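Local coordinates for L-talarate/galactarate dehydratase (PDB 2PP0), which dehydrates both L-talarate and galactarate to 5-keto-4-deoxy-D-glucarate with the help of magnesium, and also epimerizes L-talarate to galactarate, at residues K32-F37 with Q383-T388. Numbering follows the deposited sequence.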
ATOM      1  N   LYS B  32       5.744  21.072 -15.572  1.00 29.69           N
ATOM      2  CA  LYS B  32       6.888  21.976 -15.546  1.00 31.63           C
ATOM      3  C   LYS B  32       7.983  21.414 -14.651  1.00 31.69           C
ATOM      4  O   LYS B  32       7.749  21.126 -13.476  1.00 31.11           O
ATOM      5  CB  LYS B  32       6.507  23.360 -15.024  1.00 32.87           C
ATOM      6  CG  LYS B  32       7.692  24.317 -14.998  1.00 33.36           C
ATOM      7  CD  LYS B  32       7.315  25.665 -14.417  1.00 36.66           C
ATOM      8  CE  LYS B  32       8.512  26.593 -14.401  1.00 39.42           C
ATOM      9  NZ  LYS B  32       8.199  27.865 -13.711  1.00 42.58           N
ATOM     10  N   LEU B  33       9.179  21.261 -15.211  1.00 30.53           N
ATOM     11  CA  LEU B  33      10.310  20.746 -14.453  1.00 30.34           C
ATOM     12  C   LEU B  33      11.300  21.872 -14.221  1.00 30.70           C
ATOM     13  O   LEU B  33      11.495  22.726 -15.088  1.00 32.01           O
ATOM     14  CB  LEU B  33      10.993  19.612 -15.222  1.00 31.15           C
ATOM     15  CG  LEU B  33      10.109  18.438 -15.658  1.00 32.39           C
ATOM     16  CD1 LEU B  33      10.945  17.443 -16.446  1.00 33.44           C
ATOM     17  CD2 LEU B  33       9.484  17.767 -14.438  1.00 31.18           C
ATOM     18  N   SER B  34      11.918  21.882 -13.047  1.00 30.41           N
ATOM     19  CA  SER B  34      12.892  22.908 -12.715  1.00 31.08           C
ATOM     20  C   SER B  34      14.126  22.318 -12.050  1.00 32.94           C
ATOM     21  O   SER B  34      14.035  21.342 -11.298  1.00 32.50           O
ATOM     22  CB  SER B  34      12.277  23.946 -11.768  1.00 32.58           C
ATOM     23  OG  SER B  34      11.196  24.634 -12.374  1.00 32.42           O
ATOM     24  N   LEU B  35      15.282  22.901 -12.353  1.00 31.63           N
ATOM     25  CA  LEU B  35      16.535  22.488 -11.741  1.00 31.31           C
ATOM     26  C   LEU B  35      17.024  23.723 -11.010  1.00 31.52           C
ATOM     27  O   LEU B  35      17.360  24.731 -11.636  1.00 32.88           O
ATOM     28  CB  LEU B  35      17.576  22.067 -12.784  1.00 31.84           C
ATOM     29  CG  LEU B  35      18.963  21.811 -12.175  1.00 33.62           C
ATOM     30  CD1 LEU B  35      18.853  20.738 -11.094  1.00 31.67           C
ATOM     31  CD2 LEU B  35      19.960  21.385 -13.264  1.00 31.92           C
ATOM     32  N   ALA B  36      17.048  23.654  -9.687  1.00 31.31           N
ATOM     33  CA  ALA B  36      17.492  24.783  -8.888  1.00 32.18           C
ATOM     34  C   ALA B  36      18.647  24.367  -8.001  1.00 32.35           C
ATOM     35  O   ALA B  36      18.872  23.179  -7.778  1.00 32.30           O
ATOM     36  CB  ALA B  36      16.335  25.304  -8.031  1.00 31.75           C
ATOM     37  N   PHE B  37      19.384  25.349  -7.500  1.00 32.75           N
ATOM     38  CA  PHE B  37      20.496  25.068  -6.616  1.00 34.25           C
ATOM     39  C   PHE B  37      20.382  25.865  -5.331  1.00 36.07           C
ATOM     40  O   PHE B  37      20.323  27.098  -5.336  1.00 37.57           O
ATOM     41  CB  PHE B  37      21.820  25.350  -7.325  1.00 35.05           C
ATOM     42  CG  PHE B  37      22.204  24.283  -8.310  1.00 35.52           C
ATOM     43  CD1 PHE B  37      22.843  23.123  -7.882  1.00 34.99           C
ATOM     44  CD2 PHE B  37      21.878  24.410  -9.655  1.00 35.82           C
ATOM     45  CE1 PHE B  37      23.148  22.106  -8.780  1.00 34.80           C
ATOM     46  CE2 PHE B  37      22.177  23.395 -10.563  1.00 34.58           C
ATOM     47  CZ  PHE B  37      22.813  22.243 -10.123  1.00 34.05           C
ATOM     48  N   GLN B 383      11.815  32.570  -3.735  1.00 36.90           N
ATOM     49  CA  GLN B 383      13.233  32.242  -3.645  1.00 38.33           C
ATOM     50  C   GLN B 383      13.583  30.978  -4.440  1.00 38.80           C
ATOM     51  O   GLN B 383      14.682  30.869  -4.991  1.00 38.05           O
ATOM     52  CB  GLN B 383      13.640  32.048  -2.185  1.00 39.61           C
ATOM     53  CG  GLN B 383      15.136  31.862  -1.997  1.00 42.03           C
ATOM     54  CD  GLN B 383      15.926  33.060  -2.489  1.00 44.60           C
ATOM     55  OE1 GLN B 383      15.768  34.167  -1.979  1.00 46.41           O
ATOM     56  NE2 GLN B 383      16.778  32.844  -3.488  1.00 45.54           N
ATOM     57  N   ALA B 384      12.653  30.023  -4.488  1.00 37.70           N
ATOM     58  CA  ALA B 384      12.863  28.782  -5.226  1.00 37.54           C
ATOM     59  C   ALA B 384      12.955  29.106  -6.713  1.00 37.45           C
ATOM     60  O   ALA B 384      13.667  28.436  -7.464  1.00 36.62           O
ATOM     61  CB  ALA B 384      11.713  27.807  -4.970  1.00 36.21           C
ATOM     62  N   ARG B 385      12.230  30.136  -7.136  1.00 36.88           N
ATOM     63  CA  ARG B 385      12.250  30.542  -8.534  1.00 36.89           C
ATOM     64  C   ARG B 385      13.570  31.253  -8.804  1.00 37.56           C
ATOM     65  O   ARG B 385      14.187  31.051  -9.846  1.00 37.55           O
ATOM     66  CB  ARG B 385      11.079  31.479  -8.838  1.00 37.52           C
ATOM     67  CG  ARG B 385       9.710  30.905  -8.478  1.00 37.31           C
ATOM     68  CD  ARG B 385       9.445  29.578  -9.186  1.00 37.87           C
ATOM     69  NE  ARG B 385       8.053  29.164  -9.039  1.00 38.77           N
ATOM     70  CZ  ARG B 385       7.535  28.053  -9.557  1.00 38.22           C
ATOM     71  NH1 ARG B 385       8.291  27.218 -10.263  1.00 36.22           N
ATOM     72  NH2 ARG B 385       6.249  27.784  -9.379  1.00 36.85           N
ATOM     73  N   ARG B 386      13.994  32.083  -7.856  1.00 38.12           N
ATOM     74  CA  ARG B 386      15.249  32.814  -7.982  1.00 40.19           C
ATOM     75  C   ARG B 386      16.414  31.837  -8.115  1.00 39.49           C
ATOM     76  O   ARG B 386      17.376  32.106  -8.828  1.00 38.80           O
ATOM     77  CB  ARG B 386      15.493  33.699  -6.754  1.00 42.47           C
ATOM     78  CG  ARG B 386      14.999  35.140  -6.856  1.00 46.85           C
ATOM     79  CD  ARG B 386      15.499  35.935  -5.645  1.00 50.47           C
ATOM     80  NE  ARG B 386      16.939  35.735  -5.432  1.00 55.54           N
ATOM     81  CZ  ARG B 386      17.604  36.123  -4.345  1.00 56.90           C
ATOM     82  NH1 ARG B 386      16.962  36.737  -3.357  1.00 57.81           N
ATOM     83  NH2 ARG B 386      18.909  35.886  -4.234  1.00 55.11           N
ATOM     84  N   TRP B 387      16.325  30.707  -7.419  1.00 37.82           N
ATOM     85  CA  TRP B 387      17.387  29.707  -7.459  1.00 36.76           C
ATOM     86  C   TRP B 387      17.293  28.710  -8.607  1.00 36.60           C
ATOM     87  O   TRP B 387      18.123  27.810  -8.719  1.00 37.36           O
ATOM     88  CB  TRP B 387      17.444  28.942  -6.137  1.00 36.25           C
ATOM     89  CG  TRP B 387      18.062  29.719  -5.015  1.00 36.13           C
ATOM     90  CD1 TRP B 387      19.002  30.702  -5.122  1.00 35.12           C
ATOM     91  CD2 TRP B 387      17.835  29.531  -3.614  1.00 36.05           C
ATOM     92  NE1 TRP B 387      19.379  31.134  -3.875  1.00 35.95           N
ATOM     93  CE2 TRP B 387      18.679  30.433  -2.931  1.00 36.11           C
ATOM     94  CE3 TRP B 387      17.002  28.685  -2.868  1.00 36.87           C
ATOM     95  CZ2 TRP B 387      18.718  30.514  -1.536  1.00 37.00           C
ATOM     96  CZ3 TRP B 387      17.040  28.766  -1.481  1.00 36.60           C
ATOM     97  CH2 TRP B 387      17.893  29.674  -0.830  1.00 38.23           C
ATOM     98  N   THR B 388      16.285  28.860  -9.457  1.00 35.67           N
ATOM     99  CA  THR B 388      16.123  27.960 -10.591  1.00 36.77           C
ATOM    100  C   THR B 388      17.103  28.354 -11.697  1.00 37.71           C
ATOM    101  O   THR B 388      17.155  29.518 -12.098  1.00 37.51           O
ATOM    102  CB  THR B 388      14.685  28.015 -11.141  1.00 35.78           C
ATOM    103  OG1 THR B 388      13.778  27.504 -10.155  1.00 35.88           O
ATOM    104  CG2 THR B 388      14.563  27.196 -12.410  1.00 35.21           C
TER
HETATM  105  O   HOH W   1      11.050  26.970 -10.914  1.00 34.92           O
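F37 N donates to W387 O (3.0 Å) in the one direct hydrogen bond between strand 32-37 and segment 383-388. It is moderately straight, 155° at the hydrogen, and reaches the carbonyl from 28° off its plane. Beside it A36 and T388 form an antiparallel non-hydrogen-bonded pair, CA to CA 3.9 Å, with both side chains on the same face of the sheet. A36 CB packs against the backbone carbonyl oxygen W387 O at 3.2 Å. T388 CG2, anti to its backbone N, meets S34 CB at 4.0 Å and also approaches L35 O. F37 O sits over one face of the W387 indole, offset toward the rim, 3.5 Å from W387 CG.

A bridging water joins the side chains of S34, R385 and T388. It donates to T388 OG1 and accepts from R385 NH1 at the edge of the guanidinium, in its plane; the water O is 2.8 Å from S34 OG. T388 OG1 in turn donates to A384 O (2.8 Å), tying the first strand residue back to the last helical turn. R385 NH1 lies 3.5 Å from K32 NZ; this proximity of like charges is probably eased by E66 on strand 57-69, which forms a salt bridge with R385 NH1.

Helix 382-386 thus turns into strand 388-395, which pairs with strand 28-40 as an edge of the antiparallel sheet within this chain. This return of the C-terminal strand to the N-terminal sheet is characteristic of the capping domain in the enolase superfamily, which is built from both ends of the chain.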